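Local coordinates for 5-formaminoimidazole-4-carboxamide-1-(beta)-D-ribofuranosyl 5'-monophosphate synthetase (PDB 2R7L), which catalyses the ATP- and formate-dependent formylation of AICAR to FAICAR in purine biosynthesis, without folates, as a member of the ATP-grasp superfamily, at residues E18-T23 against S42-T47; G25-L30 against H92-A97; N103-F108 against N115-R120. All coordinates share one frame; numbering follows the deposited sequence.

Contact 1: residues E18-T23 against S42-T47; sequences EITIAT and STVCIT
Strands 20-24 and 43-47 lie side by side in the parallel sheet of the Rossmann-like N-terminal domain, where Ala22 meets Val44 and Ile21 reaches across to both Ser42 and Val44. Ile21 N donates to Ser42 O at 3.2 Å, and Ile21 O accepts Val44 N at 2.9 Å with a nearly straight N-H...O angle of 168°. Two residues on, Thr23 repeats the pattern, its N bonding to Val44 O and its O receiving Ile46 N at 3.1 Å. Helix 29-38 makes the connection between the two strands, a beta-alpha-beta crossover, and packs on the face that carries Ile21, Thr23, Thr43 and Cys45.

On the other face Ala22 CB lies 3.7 Å from Val44 CB. Ala22 CA and Val44 CA are 4.4 Å apart, a close approach consistent with alanine's small methyl. Val44 CG2, anti to its own carbonyl carbon, leans back to Thr20 OG1 at 3.8 Å. The beta-branched residues suit an extended backbone, and the threonine hydroxyls find partners outside the pair: Thr20 OG1 with Ser87 and Leu85, Thr23 OG1 with Val90, Thr43 OG1 with Val60 and Asp62. A water spans Ile19 O and Ser42 N, while Ser42 OG bonds Asp62 of its own chain and Ser42 OG of the second subunit.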
loop_
_atom_site.group_PDB
_atom_site.type_symbol
_atom_site.label_atom_id
_atom_site.label_comp_id
_atom_site.label_asym_id
_atom_site.label_seq_id
_atom_site.Cartn_x
_atom_site.Cartn_y
_atom_site.Cartn_z
ATOM N N GLU A 18 3.755 -27.700 1.383
ATOM C CA GLU A 18 3.866 -27.188 2.741
ATOM C C GLU A 18 5.301 -26.841 3.135
ATOM O O GLU A 18 5.699 -27.034 4.286
ATOM C CB GLU A 18 3.280 -28.198 3.722
ATOM C CG GLU A 18 1.872 -28.629 3.354
ATOM C CD GLU A 18 1.265 -29.561 4.370
ATOM O OE1 GLU A 18 1.946 -29.877 5.369
ATOM O OE2 GLU A 18 0.105 -29.977 4.169
ATOM N N ILE A 19 6.071 -26.327 2.179
ATOM C CA ILE A 19 7.450 -25.933 2.451
ATOM C C ILE A 19 7.465 -24.742 3.407
ATOM O O ILE A 19 6.839 -23.708 3.144
ATOM C CB ILE A 19 8.215 -25.576 1.161
ATOM C CG1 ILE A 19 8.279 -26.780 0.219
ATOM C CG2 ILE A 19 9.617 -25.069 1.481
ATOM C CD1 ILE A 19 8.887 -28.013 0.832
ATOM N N THR A 20 8.153 -24.908 4.530
ATOM C CA THR A 20 8.310 -23.824 5.488
ATOM C C THR A 20 9.747 -23.305 5.465
ATOM O O THR A 20 10.641 -23.929 4.883
ATOM C CB THR A 20 7.970 -24.263 6.915
ATOM O OG1 THR A 20 8.962 -25.186 7.378
ATOM C CG2 THR A 20 6.594 -24.914 6.972
ATOM N N ILE A 21 9.959 -22.155 6.088
ATOM C CA ILE A 21 11.299 -21.595 6.206
ATOM C C ILE A 21 11.678 -21.577 7.665
ATOM O O ILE A 21 10.925 -21.076 8.504
ATOM C CB ILE A 21 11.388 -20.182 5.598
ATOM C CG1 ILE A 21 11.334 -20.280 4.072
ATOM C CG2 ILE A 21 12.675 -19.475 6.056
ATOM C CD1 ILE A 21 11.261 -18.949 3.365
ATOM N N ALA A 22 12.830 -22.165 7.976
ATOM C CA ALA A 22 13.297 -22.217 9.353
ATOM C C ALA A 22 14.678 -21.568 9.537
ATOM O O ALA A 22 15.476 -21.469 8.598
ATOM C CB ALA A 22 13.313 -23.657 9.852
ATOM N N THR A 23 14.940 -21.135 10.762
ATOM C CA THR A 23 16.222 -20.563 11.122
ATOM C C THR A 23 16.283 -20.514 12.640
ATOM O O THR A 23 15.267 -20.691 13.313
ATOM C CB THR A 23 16.400 -19.143 10.528
ATOM O OG1 THR A 23 17.796 -18.840 10.397
ATOM C CG2 THR A 23 15.723 -18.103 11.397
ATOM N N SER A 42 4.897 -20.305 5.979
ATOM C CA SER A 42 4.812 -20.502 7.410
ATOM C C SER A 42 6.258 -20.674 7.903
ATOM O O SER A 42 7.091 -21.239 7.198
ATOM C CB SER A 42 3.968 -21.730 7.740
ATOM O OG SER A 42 3.677 -21.776 9.126
ATOM N N THR A 43 6.557 -20.169 9.095
ATOM C CA THR A 43 7.941 -20.091 9.562
ATOM C C THR A 43 8.197 -20.878 10.840
ATOM O O THR A 43 7.349 -20.927 11.732
ATOM C CB THR A 43 8.340 -18.645 9.859
ATOM O OG1 THR A 43 7.400 -18.086 10.783
ATOM C CG2 THR A 43 8.369 -17.812 8.588
ATOM N N VAL A 44 9.394 -21.455 10.931
ATOM C CA VAL A 44 9.829 -22.177 12.129
ATOM C C VAL A 44 11.043 -21.494 12.765
ATOM O O VAL A 44 12.032 -21.207 12.094
ATOM C CB VAL A 44 10.192 -23.640 11.791
ATOM C CG1 VAL A 44 10.593 -24.393 13.050
ATOM C CG2 VAL A 44 9.021 -24.331 11.090
ATOM N N CYS A 45 10.960 -21.236 14.061
ATOM C CA CYS A 45 12.043 -20.592 14.782
ATOM C C CYS A 45 12.574 -21.471 15.913
ATOM O O CYS A 45 11.859 -21.761 16.869
ATOM C CB CYS A 45 11.557 -19.267 15.360
ATOM S SG CYS A 45 12.781 -18.355 16.302
ATOM N N ILE A 46 13.834 -21.888 15.806
ATOM C CA ILE A 46 14.481 -22.575 16.920
ATOM C C ILE A 46 14.830 -21.565 18.009
ATOM O O ILE A 46 15.522 -20.575 17.754
ATOM C CB ILE A 46 15.744 -23.317 16.480
ATOM C CG1 ILE A 46 15.444 -24.189 15.266
ATOM C CG2 ILE A 46 16.283 -24.159 17.627
ATOM C CD1 ILE A 46 16.645 -24.942 14.749
ATOM N N THR A 47 14.337 -21.808 19.218
ATOM C CA THR A 47 14.528 -20.874 20.316
ATOM C C THR A 47 14.743 -21.615 21.648
ATOM O O THR A 47 14.903 -22.834 21.664
ATOM C CB THR A 47 13.340 -19.904 20.409
ATOM O OG1 THR A 47 13.608 -18.899 21.390
ATOM C CG2 THR A 47 12.057 -20.652 20.780
HETATM O O HOH W 1 4.702 -22.574 4.246
#

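Contact 2: residues G25-L30 against H92-A97; sequences GSHTSL and HGSFIA. With AMZ (aminoimidazole 4-carboxamide ribonucleotide), chain F.
His27 and His92 lie with their rings nearly parallel, planes 19° apart, yet slid so far past each other that they barely overlap, the centroids being 5.1 Å apart. The His92 ring is met over its face by Ser26 O and by His27 CB, which is offset toward the rim in a CH-pi contact 3.7 Å from the centroid. The His27 ring in turn lies against the backbone where helix 93-99 begins: Gly93 N is above its centre and Gly93 CA makes a second CH-pi contact. Glycine suits this place because a CB would run into His27 NE2. The His27 ring is steadied by its ND1, which shares a hydrogen bond of 3.0 Å with Thr28 OG1, while His92 NE2 is bonded to Leu24 O.

Beside the rings two serines meet through their hydroxyls. Ser26 OG, anti to its backbone N (chi1 -173°), donates to Ser94 OG at 3.2 Å, and Ser94 OG donates onward to phosphate oxygen OP1 of the bound nucleotide, at a modelled 2.4 Å that is doubtfully short. At the edge of the His27 ring, near its plane, CD2 lies 3.5 Å from the ligand's ribose ring oxygen, O. Loop 25-28 and the first turn of helix 93-99, each following a strand of the Rossmann-like domain, form part of the AICAR site, which Asn258 and, from the third subunit, Arg264 and Ser266 also line.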
loop_
_atom_site.group_PDB
_atom_site.type_symbol
_atom_site.label_atom_id
_atom_site.label_comp_id
_atom_site.label_asym_id
_atom_site.label_seq_id
_atom_site.Cartn_x
_atom_site.Cartn_y
_atom_site.Cartn_z
ATOM N N GLY A 25 16.648 -18.610 16.189
ATOM C CA GLY A 25 16.191 -17.318 16.665
ATOM C C GLY A 25 17.296 -16.418 17.196
ATOM O O GLY A 25 17.442 -16.249 18.404
ATOM N N SER A 26 18.053 -15.817 16.283
ATOM C CA SER A 26 19.139 -14.918 16.644
ATOM C C SER A 26 19.751 -14.330 15.388
ATOM O O SER A 26 19.357 -14.681 14.276
ATOM C CB SER A 26 20.229 -15.679 17.414
ATOM O OG SER A 26 21.203 -14.777 17.911
ATOM N N HIS A 27 20.734 -13.449 15.580
ATOM C CA HIS A 27 21.551 -12.908 14.491
ATOM C C HIS A 27 20.780 -11.995 13.536
ATOM O O HIS A 27 20.885 -10.775 13.624
ATOM C CB HIS A 27 22.230 -14.025 13.704
ATOM C CG HIS A 27 23.314 -13.541 12.795
ATOM N ND1 HIS A 27 23.138 -13.399 11.437
ATOM C CD2 HIS A 27 24.589 -13.158 13.052
ATOM C CE1 HIS A 27 24.257 -12.954 10.893
ATOM N NE2 HIS A 27 25.152 -12.798 11.852
ATOM N N THR A 28 20.024 -12.601 12.620
ATOM C CA THR A 28 19.241 -11.868 11.629
ATOM C C THR A 28 17.857 -12.496 11.432
ATOM O O THR A 28 17.165 -12.197 10.464
ATOM C CB THR A 28 19.959 -11.844 10.266
ATOM O OG1 THR A 28 20.529 -13.136 10.001
ATOM C CG2 THR A 28 21.071 -10.790 10.251
ATOM N N SER A 29 17.452 -13.360 12.356
ATOM C CA SER A 29 16.244 -14.155 12.162
ATOM C C SER A 29 14.970 -13.309 12.042
ATOM O O SER A 29 14.047 -13.673 11.317
ATOM C CB SER A 29 16.091 -15.187 13.275
ATOM O OG SER A 29 15.779 -14.546 14.496
ATOM N N LEU A 30 14.923 -12.180 12.740
ATOM C CA LEU A 30 13.712 -11.348 12.738
ATOM C C LEU A 30 13.212 -11.006 11.340
ATOM O O LEU A 30 12.017 -11.105 11.082
ATOM C CB LEU A 30 13.894 -10.081 13.566
ATOM C CG LEU A 30 13.801 -10.296 15.079
ATOM C CD1 LEU A 30 14.074 -9.002 15.827
ATOM C CD2 LEU A 30 12.455 -10.859 15.452
ATOM N N HIS A 92 22.783 -18.591 9.202
ATOM C CA HIS A 92 23.370 -17.318 9.580
ATOM C C HIS A 92 24.450 -17.478 10.659
ATOM O O HIS A 92 24.651 -18.571 11.201
ATOM C CB HIS A 92 22.284 -16.340 10.029
ATOM C CG HIS A 92 21.479 -16.812 11.198
ATOM N ND1 HIS A 92 22.051 -17.190 12.392
ATOM C CD2 HIS A 92 20.141 -16.924 11.370
ATOM C CE1 HIS A 92 21.103 -17.529 13.246
ATOM N NE2 HIS A 92 19.934 -17.380 12.650
ATOM N N GLY A 93 25.126 -16.373 10.966
ATOM C CA GLY A 93 26.234 -16.351 11.922
ATOM C C GLY A 93 26.056 -17.176 13.181
ATOM O O GLY A 93 26.866 -18.060 13.463
ATOM N N SER A 94 25.002 -16.883 13.939
ATOM C CA SER A 94 24.746 -17.563 15.204
ATOM C C SER A 94 24.439 -19.036 15.009
ATOM O O SER A 94 24.728 -19.851 15.885
ATOM C CB SER A 94 23.576 -16.921 15.950
ATOM O OG SER A 94 23.877 -15.602 16.345
ATOM N N PHE A 95 23.832 -19.369 13.873
ATOM C CA PHE A 95 23.457 -20.746 13.598
ATOM C C PHE A 95 24.690 -21.599 13.339
ATOM O O PHE A 95 24.840 -22.678 13.912
ATOM C CB PHE A 95 22.511 -20.839 12.402
ATOM C CG PHE A 95 22.320 -22.241 11.903
ATOM C CD1 PHE A 95 21.565 -23.150 12.634
ATOM C CD2 PHE A 95 22.910 -22.659 10.723
ATOM C CE1 PHE A 95 21.394 -24.444 12.191
ATOM C CE2 PHE A 95 22.748 -23.953 10.273
ATOM C CZ PHE A 95 21.987 -24.847 11.007
ATOM N N ILE A 96 25.558 -21.116 12.459
ATOM C CA ILE A 96 26.790 -21.818 12.146
ATOM C C ILE A 96 27.646 -21.993 13.403
ATOM O O ILE A 96 28.248 -23.047 13.612
ATOM C CB ILE A 96 27.567 -21.093 11.043
ATOM C CG1 ILE A 96 26.699 -20.999 9.788
ATOM C CG2 ILE A 96 28.867 -21.818 10.736
ATOM C CD1 ILE A 96 27.273 -20.118 8.695
ATOM N N ALA A 97 27.660 -20.974 14.257
ATOM C CA ALA A 97 28.426 -21.022 15.497
ATOM C C ALA A 97 27.872 -22.033 16.494
ATOM O O ALA A 97 28.608 -22.881 16.992
ATOM C CB ALA A 97 28.509 -19.641 16.136
HETATM O O5 AMZ F . 24.830 -6.570 13.863
HETATM C C6 AMZ F . 25.835 -7.084 13.366
HETATM N N2 AMZ F . 26.603 -6.500 12.450
HETATM C C3A AMZ F . 26.290 -8.469 13.797
HETATM C C7A AMZ F . 27.452 -9.119 13.421
HETATM N N3 AMZ F . 28.405 -8.672 12.602
HETATM N N1 AMZ F . 25.626 -9.259 14.632
HETATM C C5 AMZ F . 26.348 -10.380 14.770
HETATM N N AMZ F . 27.461 -10.291 14.032
HETATM C C1 AMZ F . 28.512 -11.330 13.905
HETATM C C2 AMZ F . 29.593 -11.213 14.980
HETATM C C3 AMZ F . 29.212 -12.284 15.985
HETATM O O2 AMZ F . 30.396 -12.865 16.527
HETATM O O1 AMZ F . 30.848 -11.538 14.372
HETATM O O AMZ F . 27.818 -12.569 14.124
HETATM C C AMZ F . 28.519 -13.328 15.114
HETATM C C4 AMZ F . 27.454 -14.120 15.899
HETATM O O3 AMZ F . 26.500 -13.228 16.468
HETATM P P AMZ F . 26.002 -13.457 17.952
HETATM O OP1 AMZ F . 25.222 -14.705 18.160
HETATM O O4 AMZ F . 27.302 -13.447 18.898
HETATM O OP2 AMZ F . 25.131 -12.155 18.368
#

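Contact 3: residues N103-F108 against N115-R120; sequences NVENSF and NRRILR
Residues of helix 101-106 run beside the helically coiled but irregularly bonded residues 116-120, closest where Glu105 and Arg116 bring their CA atoms to 6.7 Å. Arg116 reaches across to helix 101-106 with its chain extended from CG to NE, and NE donates to Val104 O at 2.9 Å. The bond is nearly straight at 165°, and the oxygen lies close to the guanidinium plane. An arginine suits this place because its length spans to the Val104 carbonyl while NH1 forms a salt bridge with the carboxylate of the C-terminal residue, Ser361.

Glu105 lies between the segments. Its chain bends at chi2 (-71°), and the carboxylate ends beside the backbone of Arg116, with OE2 approaching Arg116 O to 2.8 Å. OE1 stands over one face of the Arg117 guanidinium, 3.4 Å from NH2, a long salt bridge with the oxygen well out of the guanidinium plane and no N-H pointing at it. The methylene carbons of Glu105 take part as well: CG packs 3.5 Å from Arg120 NH1, a nitrogen that is paired with Asp102. Replacing Glu105 by an alanine would probably open a gap beside Arg120 and leave Arg117 without its acidic mate.

All this lies in the Rossmann-like N-terminal domain, in the loop connection from helix 101-106 toward helix 125-135. Apolar packing joins the segments too: Val104 CG1 and Leu119 CD1 meet at 4.1 Å, their side chains crossing at about a right angle, and Leu119 also touches Ile96 of helix 93-99. The Phe108 ring packs edge-to-face with Phe95.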
loop_
_atom_site.group_PDB
_atom_site.type_symbol
_atom_site.label_atom_id
_atom_site.label_comp_id
_atom_site.label_asym_id
_atom_site.label_seq_id
_atom_site.Cartn_x
_atom_site.Cartn_y
_atom_site.Cartn_z
ATOM N N ASN A 103 29.841 -29.797 12.071
ATOM C CA ASN A 103 28.510 -30.386 12.096
ATOM C C ASN A 103 27.635 -29.889 10.941
ATOM O O ASN A 103 26.797 -30.629 10.437
ATOM C CB ASN A 103 27.817 -30.088 13.423
ATOM C CG ASN A 103 28.483 -30.772 14.600
ATOM O OD1 ASN A 103 29.187 -31.772 14.439
ATOM N ND2 ASN A 103 28.257 -30.241 15.797
ATOM N N VAL A 104 27.832 -28.639 10.524
ATOM C CA VAL A 104 27.058 -28.068 9.425
ATOM C C VAL A 104 27.462 -28.685 8.092
ATOM O O VAL A 104 26.621 -28.898 7.219
ATOM C CB VAL A 104 27.211 -26.525 9.330
ATOM C CG1 VAL A 104 26.598 -26.009 8.040
ATOM C CG2 VAL A 104 26.576 -25.834 10.527
ATOM N N GLU A 105 28.748 -28.981 7.935
ATOM C CA GLU A 105 29.259 -29.450 6.646
ATOM C C GLU A 105 28.954 -30.921 6.366
ATOM O O GLU A 105 28.897 -31.325 5.203
ATOM C CB GLU A 105 30.768 -29.206 6.524
ATOM C CG GLU A 105 31.186 -27.745 6.602
ATOM C CD GLU A 105 30.784 -26.949 5.378
ATOM O OE1 GLU A 105 30.850 -27.496 4.259
ATOM O OE2 GLU A 105 30.407 -25.768 5.534
ATOM N N ASN A 106 28.764 -31.717 7.419
ATOM C CA ASN A 106 28.575 -33.162 7.243
ATOM C C ASN A 106 27.763 -33.914 8.313
ATOM O O ASN A 106 27.758 -35.143 8.341
ATOM C CB ASN A 106 29.924 -33.859 7.003
ATOM C CG ASN A 106 31.049 -33.279 7.847
ATOM O OD1 ASN A 106 30.959 -33.219 9.075
ATOM N ND2 ASN A 106 32.126 -32.865 7.184
ATOM N N SER A 107 27.063 -33.187 9.175
ATOM C CA SER A 107 26.239 -33.821 10.201
ATOM C C SER A 107 24.813 -33.251 10.239
ATOM O O SER A 107 23.929 -33.819 10.882
ATOM C CB SER A 107 26.913 -33.685 11.569
ATOM O OG SER A 107 26.017 -33.964 12.633
ATOM N N PHE A 108 24.591 -32.134 9.546
ATOM C CA PHE A 108 23.290 -31.453 9.577
ATOM C C PHE A 108 22.453 -31.792 8.345
ATOM O O PHE A 108 22.537 -31.116 7.323
ATOM C CB PHE A 108 23.469 -29.934 9.700
ATOM C CG PHE A 108 22.231 -29.217 10.152
ATOM C CD1 PHE A 108 21.521 -28.410 9.280
ATOM C CD2 PHE A 108 21.772 -29.361 11.446
ATOM C CE1 PHE A 108 20.375 -27.753 9.696
ATOM C CE2 PHE A 108 20.624 -28.707 11.866
ATOM C CZ PHE A 108 19.930 -27.904 10.991
ATOM N N ASN A 115 25.091 -22.001 -0.534
ATOM C CA ASN A 115 26.141 -22.945 -0.908
ATOM C C ASN A 115 26.873 -23.425 0.338
ATOM O O ASN A 115 27.693 -22.710 0.905
ATOM C CB ASN A 115 27.108 -22.311 -1.917
ATOM C CG ASN A 115 28.313 -23.192 -2.212
ATOM O OD1 ASN A 115 28.474 -24.249 -1.616
ATOM N ND2 ASN A 115 29.165 -22.752 -3.135
ATOM N N ARG A 116 26.552 -24.643 0.757
ATOM C CA ARG A 116 27.038 -25.223 2.005
ATOM C C ARG A 116 28.564 -25.292 2.098
ATOM O O ARG A 116 29.133 -25.080 3.168
ATOM C CB ARG A 116 26.472 -26.633 2.144
ATOM C CG ARG A 116 26.357 -27.140 3.549
ATOM C CD ARG A 116 25.872 -28.570 3.522
ATOM N NE ARG A 116 25.163 -28.931 4.742
ATOM C CZ ARG A 116 23.846 -29.064 4.827
ATOM N NH1 ARG A 116 23.086 -28.872 3.753
ATOM N NH2 ARG A 116 23.288 -29.397 5.982
ATOM N N ARG A 117 29.213 -25.606 0.981
ATOM C CA ARG A 117 30.664 -25.769 0.952
ATOM C C ARG A 117 31.385 -24.447 1.226
ATOM O O ARG A 117 32.441 -24.421 1.858
ATOM C CB ARG A 117 31.116 -26.327 -0.404
ATOM C CG ARG A 117 30.549 -27.697 -0.780
ATOM C CD ARG A 117 31.209 -28.845 -0.013
ATOM N NE ARG A 117 30.416 -29.263 1.141
ATOM C CZ ARG A 117 30.752 -30.246 1.974
ATOM N NH1 ARG A 117 31.878 -30.927 1.791
ATOM N NH2 ARG A 117 29.958 -30.546 2.995
ATOM N N ILE A 118 30.799 -23.349 0.759
ATOM C CA ILE A 118 31.470 -22.056 0.787
ATOM C C ILE A 118 31.456 -21.396 2.163
ATOM O O ILE A 118 32.126 -20.392 2.384
ATOM C CB ILE A 118 30.913 -21.103 -0.291
ATOM C CG1 ILE A 118 31.992 -20.118 -0.734
ATOM C CG2 ILE A 118 29.651 -20.396 0.196
ATOM C CD1 ILE A 118 31.535 -19.144 -1.774
ATOM N N LEU A 119 30.717 -21.973 3.100
ATOM C CA LEU A 119 30.682 -21.441 4.450
ATOM C C LEU A 119 32.045 -21.603 5.120
ATOM O O LEU A 119 32.356 -20.924 6.101
ATOM C CB LEU A 119 29.591 -22.130 5.277
ATOM C CG LEU A 119 28.134 -21.950 4.814
ATOM C CD1 LEU A 119 27.177 -22.629 5.781
ATOM C CD2 LEU A 119 27.775 -20.480 4.653
ATOM N N ARG A 120 32.851 -22.508 4.581
ATOM C CA ARG A 120 34.166 -22.784 5.131
ATOM C C ARG A 120 35.158 -21.730 4.655
ATOM O O ARG A 120 36.108 -21.395 5.355
ATOM C CB ARG A 120 34.630 -24.181 4.726
ATOM C CG ARG A 120 35.536 -24.818 5.749
ATOM C CD ARG A 120 35.922 -26.222 5.361
ATOM N NE ARG A 120 35.160 -27.260 6.058
ATOM C CZ ARG A 120 35.027 -27.348 7.378
ATOM N NH1 ARG A 120 34.334 -28.347 7.904
ATOM N NH2 ARG A 120 35.568 -26.435 8.174
#

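Contacts 1 and 2 interlock along the chain, since strand 20-24 leads into the 25-30 loop and helix 29-38 returns to strand 43-47. They touch directly: Ile46 O lies 2.8 Å from Gly25 N, probably a hydrogen bond, and Thr23 OG1 packs 3.2 Å from His92 CD2. The sheet of contact 1 thus packs against the residues of contact 2, with the Thr23 side chain about 12 Å from the bound AICAR. Contact 3 also adjoins contact 2, Phe95 CZ lying 3.6 Å from Phe108 CE1. The side chain of Leu119 in contact 3 is about 12 Å from the bound AICAR. Contacts 1 and 3 do not touch, their nearest atoms being about 6 Å apart.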